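Local structure of MymaA.19257.a.B3 (Mycobacterium marinum, 6Q10) at residues A[77-88]-A[100-111]; A[124-132]-A[144-152]. The protein is of unknown function but, as the soluble part of a secreted or membrane-anchored mycobacterial protein with a LytR_C-family domain, may act at the cell envelope. All blocks are in the same frame, centred on the assembly; numbering follows the deposited sequence.

Contact 1 (A[77-88]-A[100-111]); sequences QIRFGTAGQATA and LFNDGRADDSVD. With EDO (1,2-ethanediol), chain B.
Ile78 to Phe80 run parallel to Leu100 to Asn102, the strand axes 4.8 Å apart and at 18°, while Asp111 pairs antiparallel with Arg79 on the other edge. Phe101 N donates to Ile78 O and Phe80 N to Phe101 O; Arg79 and Asp111 exchange two hydrogen bonds. At the strand end Asp103 N reaches Phe80 O at 2.8 Å. Strand 76-80, helix 85-94 and strand 99-102 make a beta-alpha-beta crossover. Between sheet and helix the Phe80 ring lies flat, Phe101 O 3.3 Å above one face and Ala88 CB over the opposite one. Val110, its CG1 anti to the backbone N (chi1 173°), packs that branch on Ile78 CG2 at 3.5 Å and turns CG2 to Thr87 CG2. On the face carrying the Arg79 and Asp111 side chains, the Arg105 guanidinium spreads over Arg79 O. Its NE and NH2 take one oxygen each of Asp103, NE to OD1 at 3.0 Å, and NH2 also salt-bridges Asp111 OD2 from above that carboxylate's plane. The network links both ends of the 103-109 loop, and Arg33 adds a salt bridge to Asp111 OD1. Asn102 ND2 donates in its amide plane to Thr82 OG1, 3.2 Å away.

Contact 2 (A[124-132]-A[144-152]); sequences NDDIDAVLS and PTLIAKIHA. With EDO (1,2-ethanediol), chain C.
The side chains of Val130 and Leu146 pass flank to flank in opposite senses, Val130 CG2 lying 3.8 Å from Leu146 CB, where helix 125-132 crosses helix 144-152. The short axes stand 9.5 Å apart at 138°: a splayed, roughly antiparallel helical pair at the C-terminal end, joined by an irregular loop. The two branches of Val130 enter the hollow between Leu146, Ile147 and Ile150: CG1 rests on Ile147 CG1 at 3.9 Å, while CG2 also touches Ile150 CD1. From the facing helix Leu146 is the answering bump. Its CD1 settles on the small side chain of Ala129, 3.7 Å from CB, and its CD2 comes alongside the carboxylate of Asp126. With CG1 anti to the carbonyl carbon (chi1 -68°) and the branch extended beyond it, Ile150 brings CD1 to Ile127 CG1 at 3.8 Å and near Asp126 CB. At the solvent-facing margin of this apolar layer the extended Lys149 lies square across Asp126; its NZ makes a salt bridge, donating to the syn lone pair of Asp126 OD2 at 2.9 Å. A water joins the same amine to Asp126 OD1, which also accepts from ethanediol O2. Asn124 OD1 caps the helix start through Ile127 N. Helix 85-94 packs against the pair: Val94 meets Ile127, Leu93 meets Val130, and Trp92 stacks on His151, whose helix also touches Thr20 of helix 16-20.

Overall arrangement
From the N terminus, the chain first lays down strands 12-14, 32-36 and 60-63, then reaches strand 76-80, where contact 1 begins. Contact 1 closes the loop through helix 85-94 and binds strand 76-80 to both 99-102 and 110-114 within the mixed sheet. Strand 110-114 leads on to helix 125-132, and contact 2 closes a second loop, of irregular chain, between that helix and helix 144-153. The contacts follow in series, neither nesting nor crossing, their centres 21 Å apart. Helix 85-94 bridges them, packing on the sheet at contact 1 and, farther along, against the C-terminal helices. The disulfide Cys97–Cys155 also fastens the chain beyond helix 85-94 to the C terminus, just past helix 144-153.

Contact 1 (A[77-88]-A[100-111])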
loop_
_atom_site.group_PDB
_atom_site.type_symbol
_atom_site.label_atom_id
_atom_site.label_comp_id
_atom_site.label_asym_id
_atom_site.label_seq_id
_atom_site.Cartn_x
_atom_site.Cartn_y
_atom_site.Cartn_z
ATOM N N GLN A 77 4.409 1.638 6.646
ATOM C CA GLN A 77 4.391 2.880 5.877
ATOM C C GLN A 77 4.171 2.552 4.416
ATOM O O GLN A 77 4.508 1.459 3.962
ATOM C CB GLN A 77 5.717 3.665 5.987
ATOM C CG GLN A 77 6.035 4.035 7.388
ATOM C CD GLN A 77 7.405 4.652 7.538
ATOM O OE1 GLN A 77 8.297 4.463 6.697
ATOM N NE2 GLN A 77 7.583 5.399 8.632
ATOM N N ILE A 78 3.600 3.497 3.679
ATOM C CA ILE A 78 3.596 3.436 2.223
ATOM C C ILE A 78 4.344 4.662 1.732
ATOM O O ILE A 78 3.962 5.792 2.060
ATOM C CB ILE A 78 2.176 3.385 1.650
ATOM C CG1 ILE A 78 1.446 2.152 2.179
ATOM C CG2 ILE A 78 2.219 3.323 0.105
ATOM C CD1 ILE A 78 -0.058 2.142 1.831
ATOM N N ARG A 79 5.446 4.438 1.017
ATOM C CA ARG A 79 6.337 5.512 0.576
ATOM C C ARG A 79 6.270 5.608 -0.943
ATOM O O ARG A 79 6.328 4.585 -1.638
ATOM C CB ARG A 79 7.773 5.260 1.016
ATOM C CG ARG A 79 7.983 5.015 2.505
ATOM C CD ARG A 79 9.440 4.658 2.732
ATOM N NE ARG A 79 9.656 4.269 4.127
ATOM C CZ ARG A 79 10.638 3.485 4.541
ATOM N NH1 ARG A 79 11.519 2.997 3.671
ATOM N NH2 ARG A 79 10.742 3.176 5.840
ATOM N N PHE A 80 6.146 6.828 -1.456
ATOM C CA PHE A 80 5.901 7.005 -2.889
ATOM C C PHE A 80 6.274 8.424 -3.273
ATOM O O PHE A 80 6.457 9.296 -2.422
ATOM C CB PHE A 80 4.424 6.749 -3.233
ATOM C CG PHE A 80 3.482 7.589 -2.424
ATOM C CD1 PHE A 80 2.968 8.768 -2.926
ATOM C CD2 PHE A 80 3.110 7.193 -1.150
ATOM C CE1 PHE A 80 2.108 9.544 -2.172
ATOM C CE2 PHE A 80 2.242 7.967 -0.393
ATOM C CZ PHE A 80 1.753 9.148 -0.906
ATOM N N GLY A 81 6.378 8.647 -4.578
ATOM C CA GLY A 81 6.452 9.979 -5.129
ATOM C C GLY A 81 5.137 10.320 -5.816
ATOM O O GLY A 81 4.263 9.479 -5.989
ATOM N N THR A 82 5.059 11.562 -6.299
ATOM C CA THR A 82 3.800 12.014 -6.867
ATOM C C THR A 82 3.359 11.127 -8.029
ATOM O O THR A 82 2.163 10.823 -8.166
ATOM C CB THR A 82 3.931 13.467 -7.292
ATOM O OG1 THR A 82 4.237 14.254 -6.130
ATOM C CG2 THR A 82 2.623 13.946 -7.903
ATOM N N ALA A 83 4.302 10.677 -8.863
ATOM C CA ALA A 83 3.936 9.800 -9.973
ATOM C C ALA A 83 3.366 8.472 -9.510
ATOM O O ALA A 83 2.700 7.786 -10.293
ATOM C CB ALA A 83 5.147 9.527 -10.876
ATOM N N GLY A 84 3.630 8.076 -8.274
ATOM C CA GLY A 84 3.183 6.791 -7.806
ATOM C C GLY A 84 1.970 6.875 -6.912
ATOM O O GLY A 84 1.622 5.867 -6.285
ATOM N N GLN A 85 1.307 8.033 -6.852
ATOM C CA GLN A 85 0.267 8.188 -5.839
ATOM C C GLN A 85 -0.919 7.257 -6.087
ATOM O O GLN A 85 -1.529 6.781 -5.123
ATOM C CB GLN A 85 -0.184 9.650 -5.729
ATOM C CG GLN A 85 -0.950 10.218 -6.893
ATOM C CD GLN A 85 -1.416 11.642 -6.611
ATOM O OE1 GLN A 85 -0.921 12.296 -5.686
ATOM N NE2 GLN A 85 -2.380 12.118 -7.394
ATOM N N ALA A 86 -1.273 6.973 -7.350
ATOM C CA ALA A 86 -2.393 6.054 -7.568
ATOM C C ALA A 86 -2.037 4.633 -7.166
ATOM O O ALA A 86 -2.891 3.905 -6.648
ATOM C CB ALA A 86 -2.850 6.088 -9.028
ATOM N N THR A 87 -0.786 4.212 -7.386
ATOM C CA THR A 87 -0.375 2.924 -6.870
ATOM C C THR A 87 -0.434 2.900 -5.356
ATOM O O THR A 87 -0.912 1.928 -4.757
ATOM C CB THR A 87 1.027 2.603 -7.360
ATOM O OG1 THR A 87 0.961 2.416 -8.783
ATOM C CG2 THR A 87 1.529 1.332 -6.709
ATOM N N ALA A 88 0.038 3.965 -4.719
ATOM C CA ALA A 88 -0.019 4.001 -3.264
ATOM C C ALA A 88 -1.462 3.914 -2.773
ATOM O O ALA A 88 -1.740 3.264 -1.762
ATOM C CB ALA A 88 0.644 5.277 -2.750
ATOM N N LEU A 100 1.291 7.228 5.375
ATOM C CA LEU A 100 1.617 7.595 3.993
ATOM C C LEU A 100 2.685 8.680 3.955
ATOM O O LEU A 100 2.512 9.730 4.577
ATOM C CB LEU A 100 0.365 8.128 3.285
ATOM C CG LEU A 100 -0.859 7.220 3.311
ATOM C CD1 LEU A 100 -2.081 7.980 2.803
ATOM C CD2 LEU A 100 -0.585 5.994 2.479
ATOM N N PHE A 101 3.738 8.463 3.141
ATOM C CA PHE A 101 4.807 9.445 2.966
ATOM C C PHE A 101 5.106 9.651 1.491
ATOM O O PHE A 101 5.398 8.689 0.783
ATOM C CB PHE A 101 6.081 8.989 3.688
ATOM C CG PHE A 101 5.968 9.101 5.181
ATOM C CD1 PHE A 101 6.226 10.299 5.827
ATOM C CD2 PHE A 101 5.535 8.007 5.921
ATOM C CE1 PHE A 101 6.104 10.392 7.199
ATOM C CE2 PHE A 101 5.425 8.104 7.303
ATOM C CZ PHE A 101 5.685 9.300 7.922
ATOM N N ASN A 102 5.109 10.913 1.058
ATOM C CA ASN A 102 5.612 11.266 -0.267
ATOM C C ASN A 102 7.072 11.658 -0.099
ATOM O O ASN A 102 7.378 12.712 0.470
ATOM C CB ASN A 102 4.792 12.402 -0.874
ATOM C CG ASN A 102 5.229 12.746 -2.288
ATOM O OD1 ASN A 102 6.405 12.674 -2.609
ATOM N ND2 ASN A 102 4.269 13.128 -3.140
ATOM N N ASP A 103 7.975 10.793 -0.544
ATOM C CA ASP A 103 9.396 11.004 -0.305
ATOM C C ASP A 103 10.081 11.680 -1.479
ATOM O O ASP A 103 11.301 11.801 -1.480
ATOM C CB ASP A 103 10.083 9.683 0.073
ATOM C CG ASP A 103 10.167 8.679 -1.078
ATOM O OD1 ASP A 103 9.681 8.940 -2.207
ATOM O OD2 ASP A 103 10.752 7.605 -0.833
ATOM N N GLY A 104 9.315 12.169 -2.442
ATOM C CA GLY A 104 9.868 12.988 -3.486
ATOM C C GLY A 104 10.537 12.223 -4.597
ATOM O O GLY A 104 11.159 12.851 -5.460
ATOM N N ARG A 105 10.438 10.900 -4.606
ATOM C CA ARG A 105 11.073 10.140 -5.679
ATOM C C ARG A 105 10.453 10.498 -7.028
ATOM O O ARG A 105 9.278 10.877 -7.115
ATOM C CB ARG A 105 10.957 8.635 -5.421
ATOM C CG ARG A 105 9.526 8.073 -5.619
ATOM C CD ARG A 105 9.459 6.607 -5.263
ATOM N NE ARG A 105 9.636 6.420 -3.825
ATOM C CZ ARG A 105 9.685 5.231 -3.243
ATOM N NH1 ARG A 105 9.583 4.129 -3.978
ATOM N NH2 ARG A 105 9.898 5.148 -1.934
ATOM N N ALA A 106 11.247 10.334 -8.091
ATOM C CA ALA A 106 10.839 10.791 -9.413
ATOM C C ALA A 106 10.117 9.726 -10.221
ATOM O O ALA A 106 9.470 10.069 -11.216
ATOM C CB ALA A 106 12.044 11.295 -10.214
ATOM N N ASP A 107 10.195 8.454 -9.825
ATOM C CA ASP A 107 9.545 7.392 -10.580
ATOM C C ASP A 107 8.220 7.007 -9.924
ATOM O O ASP A 107 7.782 7.602 -8.935
ATOM C CB ASP A 107 10.485 6.189 -10.735
ATOM C CG ASP A 107 10.702 5.391 -9.440
ATOM O OD1 ASP A 107 9.938 5.505 -8.485
ATOM O OD2 ASP A 107 11.661 4.594 -9.390
ATOM N N ASP A 108 7.570 5.986 -10.475
ATOM C CA ASP A 108 6.238 5.613 -10.029
ATOM C C ASP A 108 6.244 4.417 -9.081
ATOM O O ASP A 108 5.185 3.835 -8.825
ATOM C CB ASP A 108 5.341 5.341 -11.249
ATOM C CG ASP A 108 5.883 4.256 -12.145
ATOM O OD1 ASP A 108 6.957 3.690 -11.865
ATOM O OD2 ASP A 108 5.232 3.966 -13.166
ATOM N N SER A 109 7.408 4.045 -8.559
ATOM C CA SER A 109 7.472 2.917 -7.654
ATOM C C SER A 109 6.910 3.313 -6.299
ATOM O O SER A 109 6.904 4.489 -5.905
ATOM C CB SER A 109 8.909 2.441 -7.482
ATOM O OG SER A 109 9.697 3.436 -6.834
ATOM N N VAL A 110 6.446 2.301 -5.576
ATOM C CA VAL A 110 5.878 2.488 -4.248
ATOM C C VAL A 110 6.440 1.422 -3.316
ATOM O O VAL A 110 6.500 0.240 -3.685
ATOM C CB VAL A 110 4.348 2.389 -4.332
ATOM C CG1 VAL A 110 3.753 2.404 -2.929
ATOM C CG2 VAL A 110 3.798 3.544 -5.188
ATOM N N ASP A 111 6.854 1.831 -2.109
ATOM C CA ASP A 111 7.329 0.887 -1.106
ATOM C C ASP A 111 6.251 0.686 -0.043
ATOM O O ASP A 111 5.829 1.655 0.585
ATOM C CB ASP A 111 8.606 1.396 -0.445
ATOM C CG ASP A 111 9.742 1.648 -1.446
ATOM O OD1 ASP A 111 9.745 1.015 -2.512
ATOM O OD2 ASP A 111 10.625 2.480 -1.166
HETATM C C1 EDO B . -2.001 9.010 6.670
HETATM O O1 EDO B . -0.576 9.116 6.475
HETATM C C2 EDO B . -2.363 7.743 7.432
HETATM O O2 EDO B . -1.674 7.707 8.686
HETATM O O HOH W 1 12.032 3.404 0.881
HETATM O O HOH W 2 6.204 6.835 -6.730
HETATM O O HOH W 3 7.630 13.127 -6.249
HETATM O O HOH W 4 7.200 10.827 -8.771
HETATM O O HOH W 5 3.430 2.074 -9.715
#

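Contact 2 (A[124-132]-A[144-152])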
loop_
_atom_site.group_PDB
_atom_site.type_symbol
_atom_site.label_atom_id
_atom_site.label_comp_id
_atom_site.label_asym_id
_atom_site.label_seq_id
_atom_site.Cartn_x
_atom_site.Cartn_y
_atom_site.Cartn_z
ATOM N N ASN A 124 -12.226 -7.405 3.040
ATOM C CA ASN A 124 -13.617 -7.452 3.452
ATOM C C ASN A 124 -14.418 -7.230 2.177
ATOM O O ASN A 124 -13.839 -7.078 1.103
ATOM C CB ASN A 124 -13.936 -6.440 4.559
ATOM C CG ASN A 124 -13.640 -5.009 4.163
ATOM O OD1 ASN A 124 -13.906 -4.582 3.039
ATOM N ND2 ASN A 124 -13.055 -4.258 5.090
ATOM N N ASP A 125 -15.746 -7.230 2.296
ATOM C CA ASP A 125 -16.566 -7.095 1.096
ATOM C C ASP A 125 -16.323 -5.754 0.405
ATOM O O ASP A 125 -16.290 -5.681 -0.830
ATOM C CB ASP A 125 -18.046 -7.279 1.436
ATOM C CG ASP A 125 -18.412 -8.734 1.676
ATOM O OD1 ASP A 125 -17.564 -9.620 1.415
ATOM O OD2 ASP A 125 -19.555 -8.984 2.104
ATOM N N ASP A 126 -16.157 -4.679 1.173
ATOM C CA ASP A 126 -15.933 -3.373 0.550
ATOM C C ASP A 126 -14.597 -3.338 -0.198
ATOM O O ASP A 126 -14.522 -2.879 -1.348
ATOM C CB ASP A 126 -15.967 -2.266 1.608
ATOM C CG ASP A 126 -17.354 -2.045 2.197
ATOM O OD1 ASP A 126 -18.362 -2.536 1.629
ATOM O OD2 ASP A 126 -17.424 -1.393 3.264
ATOM N N ILE A 127 -13.511 -3.761 0.462
ATOM C CA ILE A 127 -12.212 -3.765 -0.192
ATOM C C ILE A 127 -12.255 -4.643 -1.434
ATOM O O ILE A 127 -11.761 -4.270 -2.501
ATOM C CB ILE A 127 -11.125 -4.239 0.796
ATOM C CG1 ILE A 127 -10.914 -3.187 1.904
ATOM C CG2 ILE A 127 -9.860 -4.583 0.055
ATOM C CD1 ILE A 127 -10.144 -3.710 3.123
ATOM N N ASP A 128 -12.860 -5.829 -1.317
ATOM C CA ASP A 128 -12.916 -6.741 -2.452
ATOM C C ASP A 128 -13.678 -6.125 -3.611
ATOM O O ASP A 128 -13.293 -6.303 -4.772
ATOM C CB ASP A 128 -13.541 -8.062 -2.031
ATOM C CG ASP A 128 -12.641 -8.861 -1.097
ATOM O OD1 ASP A 128 -11.569 -8.348 -0.689
ATOM O OD2 ASP A 128 -13.013 -10.006 -0.760
ATOM N N ALA A 129 -14.762 -5.396 -3.315
ATOM C CA ALA A 129 -15.502 -4.705 -4.364
ATOM C C ALA A 129 -14.625 -3.688 -5.070
ATOM O O ALA A 129 -14.601 -3.620 -6.307
ATOM C CB ALA A 129 -16.749 -4.044 -3.779
ATOM N N VAL A 130 -13.890 -2.877 -4.310
ATOM C CA VAL A 130 -13.026 -1.891 -4.954
ATOM C C VAL A 130 -11.939 -2.592 -5.775
ATOM O O VAL A 130 -11.662 -2.204 -6.920
ATOM C CB VAL A 130 -12.424 -0.938 -3.910
ATOM C CG1 VAL A 130 -11.447 0.065 -4.576
ATOM C CG2 VAL A 130 -13.524 -0.168 -3.179
ATOM N N LEU A 131 -11.283 -3.607 -5.202
ATOM C CA LEU A 131 -10.206 -4.287 -5.942
ATOM C C LEU A 131 -10.711 -4.871 -7.262
ATOM O O LEU A 131 -9.995 -4.848 -8.261
ATOM C CB LEU A 131 -9.560 -5.397 -5.110
ATOM C CG LEU A 131 -8.809 -4.959 -3.860
ATOM C CD1 LEU A 131 -8.377 -6.175 -3.069
ATOM C CD2 LEU A 131 -7.588 -4.116 -4.261
ATOM N N SER A 132 -11.949 -5.373 -7.293
ATOM C CA SER A 132 -12.489 -5.908 -8.545
ATOM C C SER A 132 -12.536 -4.851 -9.656
ATOM O O SER A 132 -12.396 -5.196 -10.842
ATOM C CB SER A 132 -13.876 -6.516 -8.296
ATOM O OG SER A 132 -14.875 -5.526 -8.120
ATOM N N PRO A 144 -16.196 5.481 -5.385
ATOM C CA PRO A 144 -15.610 6.454 -4.452
ATOM C C PRO A 144 -16.236 6.432 -3.072
ATOM O O PRO A 144 -15.552 6.769 -2.097
ATOM C CB PRO A 144 -15.852 7.797 -5.156
ATOM C CG PRO A 144 -17.040 7.540 -6.005
ATOM C CD PRO A 144 -16.865 6.140 -6.514
ATOM N N THR A 145 -17.515 6.067 -2.958
ATOM C CA THR A 145 -18.138 5.964 -1.639
ATOM C C THR A 145 -17.523 4.844 -0.812
ATOM O O THR A 145 -17.339 4.990 0.403
ATOM C CB THR A 145 -19.647 5.720 -1.769
ATOM O OG1 THR A 145 -20.247 6.779 -2.515
ATOM C CG2 THR A 145 -20.296 5.628 -0.388
ATOM N N LEU A 146 -17.274 3.686 -1.430
ATOM C CA LEU A 146 -16.626 2.614 -0.694
ATOM C C LEU A 146 -15.214 2.996 -0.330
ATOM O O LEU A 146 -14.751 2.671 0.762
ATOM C CB LEU A 146 -16.604 1.311 -1.498
ATOM C CG LEU A 146 -17.937 0.670 -1.797
ATOM C CD1 LEU A 146 -17.642 -0.636 -2.498
ATOM C CD2 LEU A 146 -18.738 0.446 -0.537
ATOM N N ILE A 147 -14.474 3.622 -1.256
ATOM C CA ILE A 147 -13.106 4.015 -0.926
ATOM C C ILE A 147 -13.109 4.941 0.278
ATOM O O ILE A 147 -12.318 4.775 1.230
ATOM C CB ILE A 147 -12.429 4.669 -2.140
ATOM C CG1 ILE A 147 -12.224 3.612 -3.208
ATOM C CG2 ILE A 147 -11.103 5.302 -1.720
ATOM C CD1 ILE A 147 -11.815 4.163 -4.592
ATOM N N ALA A 148 -13.985 5.945 0.246
ATOM C CA ALA A 148 -14.092 6.865 1.370
ATOM C C ALA A 148 -14.460 6.130 2.647
ATOM O O ALA A 148 -13.858 6.382 3.696
ATOM C CB ALA A 148 -15.111 7.958 1.056
ATOM N N LYS A 149 -15.389 5.166 2.566
ATOM C CA LYS A 149 -15.820 4.446 3.762
ATOM C C LYS A 149 -14.691 3.606 4.349
ATOM O O LYS A 149 -14.515 3.550 5.575
ATOM C CB LYS A 149 -17.037 3.564 3.448
ATOM C CG LYS A 149 -17.429 2.677 4.633
ATOM C CD LYS A 149 -18.511 1.677 4.252
ATOM C CE LYS A 149 -18.715 0.636 5.350
ATOM N NZ LYS A 149 -19.641 -0.442 4.908
ATOM N N ILE A 150 -13.926 2.929 3.495
ATOM C CA ILE A 150 -12.821 2.112 3.979
ATOM C C ILE A 150 -11.873 2.959 4.809
ATOM O O ILE A 150 -11.517 2.606 5.942
ATOM C CB ILE A 150 -12.111 1.448 2.790
ATOM C CG1 ILE A 150 -13.052 0.422 2.172
ATOM C CG2 ILE A 150 -10.783 0.796 3.209
ATOM C CD1 ILE A 150 -12.695 0.024 0.747
ATOM N N HIS A 151 -11.477 4.100 4.276
ATOM C CA HIS A 151 -10.470 4.897 4.958
ATOM C C HIS A 151 -11.043 5.728 6.094
ATOM O O HIS A 151 -10.313 6.044 7.042
ATOM C CB HIS A 151 -9.737 5.749 3.929
ATOM C CG HIS A 151 -9.004 4.912 2.950
ATOM N ND1 HIS A 151 -8.085 3.969 3.347
ATOM C CD2 HIS A 151 -9.091 4.816 1.606
ATOM C CE1 HIS A 151 -7.612 3.349 2.284
ATOM N NE2 HIS A 151 -8.202 3.847 1.212
ATOM N N ALA A 152 -12.332 6.045 6.067
ATOM C CA ALA A 152 -12.871 6.827 7.164
ATOM C C ALA A 152 -13.149 5.994 8.385
ATOM O O ALA A 152 -13.350 6.557 9.467
ATOM C CB ALA A 152 -14.179 7.493 6.751
HETATM C C1 EDO C . -21.148 -2.987 -0.942
HETATM O O1 EDO C . -22.144 -3.713 -0.213
HETATM C C2 EDO C . -19.939 -3.877 -1.232
HETATM O O2 EDO C . -19.464 -4.462 -0.016
HETATM O O HOH W 6 -20.649 -1.642 2.690
#